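Type-iv like pilin ttha1222 (Thermus thermophilus, PDB 5G2F) is a type IV pilin-like competence protein, here its soluble periplasmic domain, that probably takes part in DNA uptake during natural transformation. Local coordinates at residues 6-11 with 72-77. Residues are numbered along the deposited sequence; the frame is centred on the assembly and turned at random.
Sequences AGQSYV and KKVVYK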
ATOM      1  N   ALA A   6       8.826  17.567 -10.544  1.00 48.52           N
ATOM      2  CA  ALA A   6       8.752  16.981  -9.206  1.00 47.65           C
ATOM      3  C   ALA A   6       7.991  15.666  -9.248  1.00 44.90           C
ATOM      4  O   ALA A   6       8.365  14.700  -8.583  1.00 40.73           O
ATOM      5  CB  ALA A   6       8.119  17.955  -8.211  1.00 49.82           C
ATOM      6  N   GLY A   7       6.924  15.617 -10.041  1.00 44.26           N
ATOM      7  CA  GLY A   7       6.116  14.388 -10.152  1.00 42.38           C
ATOM      8  C   GLY A   7       6.888  13.297 -10.848  1.00 40.35           C
ATOM      9  O   GLY A   7       6.882  12.150 -10.417  1.00 37.45           O
ATOM     10  N   GLN A   8       7.578  13.668 -11.927  1.00 39.71           N
ATOM     11  CA  GLN A   8       8.453  12.737 -12.618  1.00 39.15           C
ATOM     12  C   GLN A   8       9.528  12.143 -11.728  1.00 39.18           C
ATOM     13  O   GLN A   8       9.717  10.919 -11.692  1.00 37.15           O
ATOM     14  CB  GLN A   8       9.096  13.406 -13.829  1.00 41.83           C
ATOM     15  CG  GLN A   8       8.147  13.628 -14.995  1.00 42.89           C
ATOM     16  CD  GLN A   8       8.756  14.479 -16.110  1.00 47.87           C
ATOM     17  OE1 GLN A   8       9.559  15.384 -15.851  1.00 50.16           O
ATOM     18  NE2 GLN A   8       8.353  14.216 -17.355  1.00 48.12           N
ATOM     19  N   SER A   9      10.209  12.997 -10.985  1.00 39.30           N
ATOM     20  CA  SER A   9      11.212  12.558 -10.028  1.00 39.35           C
ATOM     21  C   SER A   9      10.625  11.598  -8.979  1.00 38.00           C
ATOM     22  O   SER A   9      11.238  10.576  -8.631  1.00 38.51           O
ATOM     23  CB  SER A   9      11.859  13.816  -9.399  1.00 42.85           C
ATOM     24  OG  SER A   9      12.829  13.476  -8.423  1.00 47.59           O
ATOM     25  N   TYR A  10       9.425  11.882  -8.484  1.00 37.60           N
ATOM     26  CA  TYR A  10       8.775  10.986  -7.516  1.00 35.63           C
ATOM     27  C   TYR A  10       8.493   9.616  -8.096  1.00 34.38           C
ATOM     28  O   TYR A  10       8.807   8.591  -7.495  1.00 32.18           O
ATOM     29  CB  TYR A  10       7.473  11.606  -7.006  1.00 37.82           C
ATOM     30  CG  TYR A  10       6.787  10.784  -5.984  1.00 35.69           C
ATOM     31  CD1 TYR A  10       7.341  10.637  -4.707  1.00 37.06           C
ATOM     32  CD2 TYR A  10       5.616  10.114  -6.270  1.00 34.40           C
ATOM     33  CE1 TYR A  10       6.729   9.856  -3.752  1.00 36.22           C
ATOM     34  CE2 TYR A  10       4.992   9.329  -5.317  1.00 35.66           C
ATOM     35  CZ  TYR A  10       5.536   9.226  -4.043  1.00 37.11           C
ATOM     36  OH  TYR A  10       4.930   8.407  -3.090  1.00 36.70           O
ATOM     37  N   VAL A  11       7.953   9.595  -9.325  1.00 35.05           N
ATOM     38  CA  VAL A  11       7.655   8.332 -10.000  1.00 32.80           C
ATOM     39  C   VAL A  11       8.922   7.511 -10.178  1.00 31.72           C
ATOM     40  O   VAL A  11       8.892   6.317  -9.954  1.00 30.17           O
ATOM     41  CB  VAL A  11       6.920   8.585 -11.345  1.00 32.25           C
ATOM     42  CG1 VAL A  11       6.847   7.317 -12.168  1.00 33.78           C
ATOM     43  CG2 VAL A  11       5.516   9.113 -11.047  1.00 33.18           C
ATOM     44  N   LYS A  72      -0.837  16.335 -16.939  1.00 62.54           N
ATOM     45  CA  LYS A  72      -1.824  15.923 -15.957  1.00 65.99           C
ATOM     46  C   LYS A  72      -1.493  14.526 -15.410  1.00 58.27           C
ATOM     47  O   LYS A  72      -1.715  14.239 -14.249  1.00 56.08           O
ATOM     48  CB  LYS A  72      -3.220  15.898 -16.601  1.00 74.89           C
ATOM     49  CG  LYS A  72      -4.339  15.370 -15.700  1.00 85.06           C
ATOM     50  CD  LYS A  72      -4.402  16.151 -14.389  1.00 95.90           C
ATOM     51  CE  LYS A  72      -5.509  15.689 -13.452  1.00101.50           C
ATOM     52  NZ  LYS A  72      -5.588  16.617 -12.289  1.00107.89           N
ATOM     53  N   LYS A  73      -0.981  13.671 -16.269  1.00 53.99           N
ATOM     54  CA  LYS A  73      -0.690  12.294 -15.898  1.00 54.70           C
ATOM     55  C   LYS A  73       0.730  11.912 -16.347  1.00 48.55           C
ATOM     56  O   LYS A  73       1.174  12.280 -17.439  1.00 46.84           O
ATOM     57  CB  LYS A  73      -1.715  11.379 -16.559  1.00 58.89           C
ATOM     58  CG  LYS A  73      -1.850  10.044 -15.861  1.00 62.63           C
ATOM     59  CD  LYS A  73      -2.831   9.123 -16.573  1.00 65.18           C
ATOM     60  CE  LYS A  73      -2.847   7.748 -15.929  1.00 63.52           C
ATOM     61  NZ  LYS A  73      -3.885   6.855 -16.505  1.00 64.76           N
ATOM     62  N   VAL A  74       1.457  11.208 -15.499  1.00 43.30           N
ATOM     63  CA  VAL A  74       2.693  10.603 -15.932  1.00 41.87           C
ATOM     64  C   VAL A  74       2.629   9.098 -15.738  1.00 39.02           C
ATOM     65  O   VAL A  74       2.031   8.602 -14.773  1.00 38.57           O
ATOM     66  CB  VAL A  74       3.946  11.162 -15.280  1.00 44.73           C
ATOM     67  CG1 VAL A  74       4.124  12.608 -15.724  1.00 48.51           C
ATOM     68  CG2 VAL A  74       3.880  11.055 -13.783  1.00 45.63           C
ATOM     69  N   VAL A  75       3.256   8.376 -16.672  1.00 35.59           N
ATOM     70  CA  VAL A  75       3.225   6.928 -16.666  1.00 34.06           C
ATOM     71  C   VAL A  75       4.645   6.372 -16.845  1.00 32.27           C
ATOM     72  O   VAL A  75       5.348   6.752 -17.782  1.00 31.29           O
ATOM     73  CB  VAL A  75       2.322   6.430 -17.806  1.00 35.75           C
ATOM     74  CG1 VAL A  75       2.251   4.915 -17.841  1.00 35.01           C
ATOM     75  CG2 VAL A  75       0.944   7.017 -17.684  1.00 37.82           C
ATOM     76  N   TYR A  76       5.072   5.503 -15.922  1.00 29.09           N
ATOM     77  CA  TYR A  76       6.335   4.774 -16.005  1.00 27.49           C
ATOM     78  C   TYR A  76       6.041   3.322 -16.262  1.00 25.85           C
ATOM     79  O   TYR A  76       5.220   2.730 -15.564  1.00 26.18           O
ATOM     80  CB  TYR A  76       7.163   4.901 -14.724  1.00 28.37           C
ATOM     81  CG  TYR A  76       8.452   4.159 -14.786  1.00 28.04           C
ATOM     82  CD1 TYR A  76       9.559   4.668 -15.442  1.00 31.05           C
ATOM     83  CD2 TYR A  76       8.547   2.892 -14.280  1.00 27.40           C
ATOM     84  CE1 TYR A  76      10.728   3.934 -15.566  1.00 31.15           C
ATOM     85  CE2 TYR A  76       9.725   2.186 -14.321  1.00 28.64           C
ATOM     86  CZ  TYR A  76      10.820   2.704 -14.963  1.00 29.89           C
ATOM     87  OH  TYR A  76      11.949   1.945 -15.064  1.00 30.62           O
ATOM     88  N   LYS A  77       6.717   2.730 -17.241  1.00 25.43           N
ATOM     89  CA  LYS A  77       6.590   1.294 -17.552  1.00 23.65           C
ATOM     90  C   LYS A  77       7.938   0.638 -17.309  1.00 25.23           C
ATOM     91  O   LYS A  77       8.944   0.972 -17.994  1.00 23.93           O
ATOM     92  CB  LYS A  77       6.152   1.103 -19.040  1.00 24.80           C
ATOM     93  CG  LYS A  77       4.718   1.602 -19.266  1.00 25.71           C
ATOM     94  CD  LYS A  77       4.277   1.579 -20.732  1.00 25.73           C
ATOM     95  CE  LYS A  77       2.929   2.259 -20.842  1.00 27.24           C
ATOM     96  NZ  LYS A  77       2.432   2.345 -22.244  1.00 28.73           N
TER
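Val11, on helix 3-19, sets its two methyl groups between Val74 and Tyr76 of strand 73-77. Val11 CG1 rests on Tyr76 CB at 3.5 Å. Val11 CG2 meets Val74 CG2 at 3.7 Å. The split follows from the rotamer: Val11 CG1 lies anti to the backbone N (chi1 169°), and CG2 lies anti to the carbonyl carbon, which gives one branch to Tyr76 and the other to Val74. The Val11 and Val74 side chains pass alongside each other, pointing opposite ways. Val74 turns CG2 toward Val11, while Val74 CG1 is touched at 4.2 Å by Gln8 CG.

Tyr76 starts toward the helix but its ring leads off. Tyr76 CG is anti to the backbone N (chi1 180°), which carries the ring past Val11 to Arg12 and Ala15 further along the same helix. Val11 therefore packs mainly against the root of this side chain, and Val11 CG1 approaches the ring obliquely. The amide of Gln8 is used elsewhere: NE2 hydrogen-bonds to the carbonyl O of Thr84. No hydrogen bond joins 6-11 to 72-77, so the contact is apolar packing.

The axes of the short segments 6-11 and 73-77 come within 9.2 Å and cross at -26°; the helix and the strand run in roughly the same direction. Val74 and Tyr76 project from one side of the strand and Val75 from the other, in the usual alternation. Ala64 and Leu83, on the strands flanking 73-77, also touch Val11 and extend the apolar layer. This is the helix at the N-terminal end of this fragment, packed on the antiparallel sheet, the core of the globular pilin fold found in type IV pilins and type II secretion pseudopilins.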